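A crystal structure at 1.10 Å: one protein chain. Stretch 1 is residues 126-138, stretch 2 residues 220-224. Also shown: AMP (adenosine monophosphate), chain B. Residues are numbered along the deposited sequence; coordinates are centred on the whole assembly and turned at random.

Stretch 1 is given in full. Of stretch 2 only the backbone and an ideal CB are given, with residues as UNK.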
# COMPACT_ATOMS: atom_id res chain seq x y z
N PHE A 126 9.64 -1.68 13.18
CA PHE A 126 8.49 -1.65 14.08
C PHE A 126 8.65 -0.58 15.16
O PHE A 126 9.71 -0.45 15.77
CB PHE A 126 8.31 -3.00 14.77
CG PHE A 126 7.94 -4.11 13.84
CD1 PHE A 126 6.76 -4.05 13.10
CD2 PHE A 126 8.76 -5.22 13.68
CE1 PHE A 126 6.41 -5.07 12.23
CE2 PHE A 126 8.41 -6.24 12.82
CZ PHE A 126 7.24 -6.17 12.09
N MET A 127 7.56 0.13 15.42
CA MET A 127 7.49 1.02 16.58
C MET A 127 7.77 0.21 17.85
O MET A 127 7.19 -0.87 18.03
CB MET A 127 6.08 1.60 16.67
CG MET A 127 5.92 2.65 17.74
SD MET A 127 6.68 4.21 17.27
CE MET A 127 5.56 4.73 15.97
N PRO A 128 8.64 0.69 18.74
CA PRO A 128 8.80 0.02 20.03
C PRO A 128 7.45 -0.16 20.71
O PRO A 128 6.63 0.75 20.76
CB PRO A 128 9.71 0.97 20.81
CG PRO A 128 10.52 1.65 19.74
CD PRO A 128 9.58 1.81 18.56
N GLU A 129 7.21 -1.37 21.24
CA GLU A 129 5.89 -1.72 21.74
C GLU A 129 5.48 -0.87 22.93
O GLU A 129 4.28 -0.68 23.17
CB GLU A 129 5.82 -3.20 22.11
CG GLU A 129 5.76 -4.15 20.92
CD GLU A 129 5.61 -5.60 21.34
OE1 GLU A 129 5.28 -5.85 22.52
OE2 GLU A 129 5.81 -6.49 20.48
N ASP A 130 6.44 -0.35 23.69
CA ASP A 130 6.13 0.42 24.89
C ASP A 130 5.71 1.85 24.59
O ASP A 130 5.31 2.56 25.52
CB ASP A 130 7.32 0.41 25.85
CG ASP A 130 8.56 1.02 25.23
OD1 ASP A 130 9.09 0.42 24.26
OD2 ASP A 130 9.00 2.09 25.69
N ILE A 131 5.79 2.30 23.34
CA ILE A 131 5.40 3.66 22.99
C ILE A 131 3.89 3.70 22.81
O ILE A 131 3.35 3.12 21.86
CB ILE A 131 6.13 4.16 21.74
CG1 ILE A 131 7.63 4.23 22.02
CG2 ILE A 131 5.59 5.52 21.33
CD1 ILE A 131 8.45 4.65 20.83
N LYS A 132 3.19 4.38 23.72
CA LYS A 132 1.74 4.43 23.72
C LYS A 132 1.17 5.80 23.40
O LYS A 132 0.04 5.88 22.90
CB LYS A 132 1.19 3.98 25.08
CG LYS A 132 1.63 2.59 25.50
CD LYS A 132 1.18 1.55 24.50
CE LYS A 132 1.57 0.15 24.95
NZ LYS A 132 1.12 -0.89 23.98
N ASN A 133 1.90 6.88 23.66
CA ASN A 133 1.37 8.22 23.49
C ASN A 133 2.41 9.12 22.84
O ASN A 133 3.56 8.74 22.65
CB ASN A 133 0.88 8.80 24.83
CG ASN A 133 1.97 8.86 25.88
OD1 ASN A 133 3.09 9.31 25.61
ND2 ASN A 133 1.66 8.40 27.09
N THR A 134 1.97 10.34 22.52
CA THR A 134 2.84 11.28 21.80
C THR A 134 4.06 11.67 22.63
O THR A 134 5.15 11.85 22.09
CB THR A 134 2.04 12.52 21.39
OG1 THR A 134 0.90 12.11 20.62
CG2 THR A 134 2.90 13.46 20.56
N THR A 135 3.89 11.79 23.95
CA THR A 135 5.01 12.12 24.82
C THR A 135 6.12 11.08 24.70
O THR A 135 7.29 11.41 24.50
CB THR A 135 4.54 12.23 26.27
OG1 THR A 135 3.59 13.30 26.38
CG2 THR A 135 5.71 12.50 27.20
N GLN A 136 5.75 9.80 24.82
CA GLN A 136 6.73 8.73 24.70
C GLN A 136 7.31 8.67 23.29
O GLN A 136 8.51 8.39 23.12
CB GLN A 136 6.09 7.40 25.07
CG GLN A 136 5.58 7.36 26.50
CD GLN A 136 4.59 6.25 26.74
OE1 GLN A 136 3.93 5.77 25.82
NE2 GLN A 136 4.47 5.82 28.00
N LEU A 137 6.48 8.91 22.28
CA LEU A 137 6.96 8.89 20.90
C LEU A 137 8.02 9.95 20.68
O LEU A 137 9.09 9.68 20.12
CB LEU A 137 5.79 9.11 19.94
CG LEU A 137 6.13 9.29 18.46
CD1 LEU A 137 6.69 8.00 17.88
CD2 LEU A 137 4.93 9.78 17.67
N MET A 138 7.74 11.18 21.12
CA MET A 138 8.69 12.27 20.91
C MET A 138 9.98 12.04 21.69
O MET A 138 11.06 12.40 21.21
CB MET A 138 8.06 13.61 21.27
CG MET A 138 6.95 14.05 20.31
SD MET A 138 7.54 14.29 18.62
CE MET A 138 5.98 14.61 17.78
N UNK A 220 -5.01 -1.13 16.52
CA UNK A 220 -4.49 0.14 16.04
C UNK A 220 -3.76 0.86 17.16
O UNK A 220 -4.37 1.22 18.18
CB UNK A 220 -5.62 1.01 15.49
N UNK A 221 -2.47 1.08 16.98
CA UNK A 221 -1.61 1.73 17.96
C UNK A 221 -1.04 3.03 17.38
O UNK A 221 -1.43 3.46 16.29
CB UNK A 221 -0.48 0.79 18.39
N UNK A 222 -0.11 3.65 18.10
CA UNK A 222 0.31 5.01 17.76
C UNK A 222 0.95 5.06 16.37
O UNK A 222 1.77 4.21 16.01
CB UNK A 222 1.29 5.54 18.81
N UNK A 223 0.55 6.07 15.58
CA UNK A 223 0.96 6.22 14.18
C UNK A 223 0.63 5.00 13.33
O UNK A 223 1.17 4.83 12.23
CB UNK A 223 2.46 6.50 14.11
N UNK A 224 -0.28 4.15 13.81
CA UNK A 224 -0.64 2.95 13.07
C UNK A 224 -1.54 3.21 11.88
O UNK A 224 -1.48 2.47 10.89
CB UNK A 224 -1.33 1.96 14.01
P AMP B . 3.10 -4.07 5.84
O1P AMP B . 1.84 -4.84 5.64
O2P AMP B . 4.34 -4.50 5.09
O5' AMP B . 3.42 -3.93 7.39
C5' AMP B . 2.40 -3.55 8.30
C4' AMP B . 1.98 -4.69 9.18
O4' AMP B . 3.05 -5.04 10.10
C3' AMP B . 0.78 -4.41 10.08
O3' AMP B . -0.46 -4.57 9.42
C2' AMP B . 0.99 -5.37 11.24
O2' AMP B . 0.61 -6.69 10.88
C1' AMP B . 2.51 -5.33 11.37
N9 AMP B . 2.95 -4.28 12.31
C8 AMP B . 3.62 -3.15 11.97
N7 AMP B . 3.87 -2.38 13.06
C5 AMP B . 3.35 -3.03 14.13
C6 AMP B . 3.27 -2.78 15.58
N6 AMP B . 3.80 -1.66 16.12
N1 AMP B . 2.64 -3.70 16.35
C2 AMP B . 2.11 -4.82 15.82
N3 AMP B . 2.15 -5.11 14.50
C4 AMP B . 2.75 -4.27 13.63

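Position 220 is out of reach of stretch 1. Nothing of that stretch lies within 5.5 Å of its ideal CB. The backbone is extended, with phi/psi of -91/118, and many side chains would be allowed. The deposited residue is M220. Its chi angles are m, m, m, and its side chain is out of reach of stretch 1.

Position 221 has an extended backbone too, at -118/-172. Its CA-to-CB bond points toward stretch 1, but no atom of that stretch comes within 5.5 Å of the ideal CB. A short side chain would probably stop short of stretch 1. A longer one has a charge to aim for: the ammonium group of K132. The K132 side chain starts away from stretch 2, yet its end comes nearer. K132 NZ also makes a weak hydrogen bond to E129 O at 3.3 Å. An acid of some length would suit, and a neutral polar side chain is also possible. The residue is E221, with chi1 m and chi2 t. Its OE2 forms a salt bridge with K132 NZ at 3.6 Å, a rather long one. The other carboxylate oxygen, E221 OE1, lies 3.8 Å from AMP N1.

Position 222 faces stretch 1 most directly. The CA of 222 and K132 CA are 6.2 Å apart, the nearest CA pairing of the two stretches. The ideal CB of 222 is 4.3 Å from K132 O and 4.4 Å from I131 O. Beyond it lie the side chains of M127, I131 and L137 and the start of the helix at T134. This is a largely apolar surface edged by backbone carbonyls. Isoleucine, leucine, valine or methionine could suit it. The residue is I222, with both chi angles t, and it has the largest covered area in the stretch. I222 CG2 packs 3.9 Å from I131 CG2 and 4.2 Å from M127 CG. I222 CD1 reaches the helix start, 3.9 Å from L137 CB and 3.4 Å from N133 O. That carbonyl accepts from L137 N, so the methyl packs beside a bonded oxygen. No direct hydrogen bond joins the stretches. Instead, a water accepts from I222 N at 3.0 Å and donates to I131 O at 2.9 Å.

Position 223 has a positive phi, with phi/psi of 56/19. Glycine, asparagine or aspartate would take this conformation readily. The surroundings ask for something else: the ideal CB of 223 is 4.0 Å from M127 CE and 5.4 Å from L137 CD2. A medium apolar side chain would fit that patch. The residue is L223, chi1 m and chi2 t. Its CB lies 4.2 Å from M127 CE, and its CD1 lies 3.8 Å from L137 CD2.

Position 224 closes a type II turn that begins at 221. An ideal CB at 224 would clash with the carbonyl O of 221, at 2.7 Å. Glycine is the clear choice. The residue is G224, and G224 N donates to E221 O at 2.8 Å.

Stretch 2 (220-224) MEILG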
# COMPACT_ATOMS: atom_id res chain seq x y z
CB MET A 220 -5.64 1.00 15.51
CG MET A 220 -6.37 0.38 14.33
SD MET A 220 -5.26 -0.08 12.98
CE MET A 220 -4.36 1.45 12.74
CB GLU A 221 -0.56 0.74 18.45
CG GLU A 221 -1.17 -0.49 19.11
CD GLU A 221 -0.14 -1.41 19.71
OE1 GLU A 221 0.88 -1.68 19.05
OE2 GLU A 221 -0.35 -1.86 20.86
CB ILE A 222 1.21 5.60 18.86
CG1 ILE A 222 1.42 7.09 18.62
CG2 ILE A 222 2.54 4.85 18.92
CD1 ILE A 222 2.12 7.78 19.76
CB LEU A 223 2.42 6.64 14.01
CG LEU A 223 2.82 8.01 14.58
CD1 LEU A 223 4.27 8.33 14.23
CD2 LEU A 223 1.89 9.12 14.12
O HOH W 1 0.68 2.55 20.79
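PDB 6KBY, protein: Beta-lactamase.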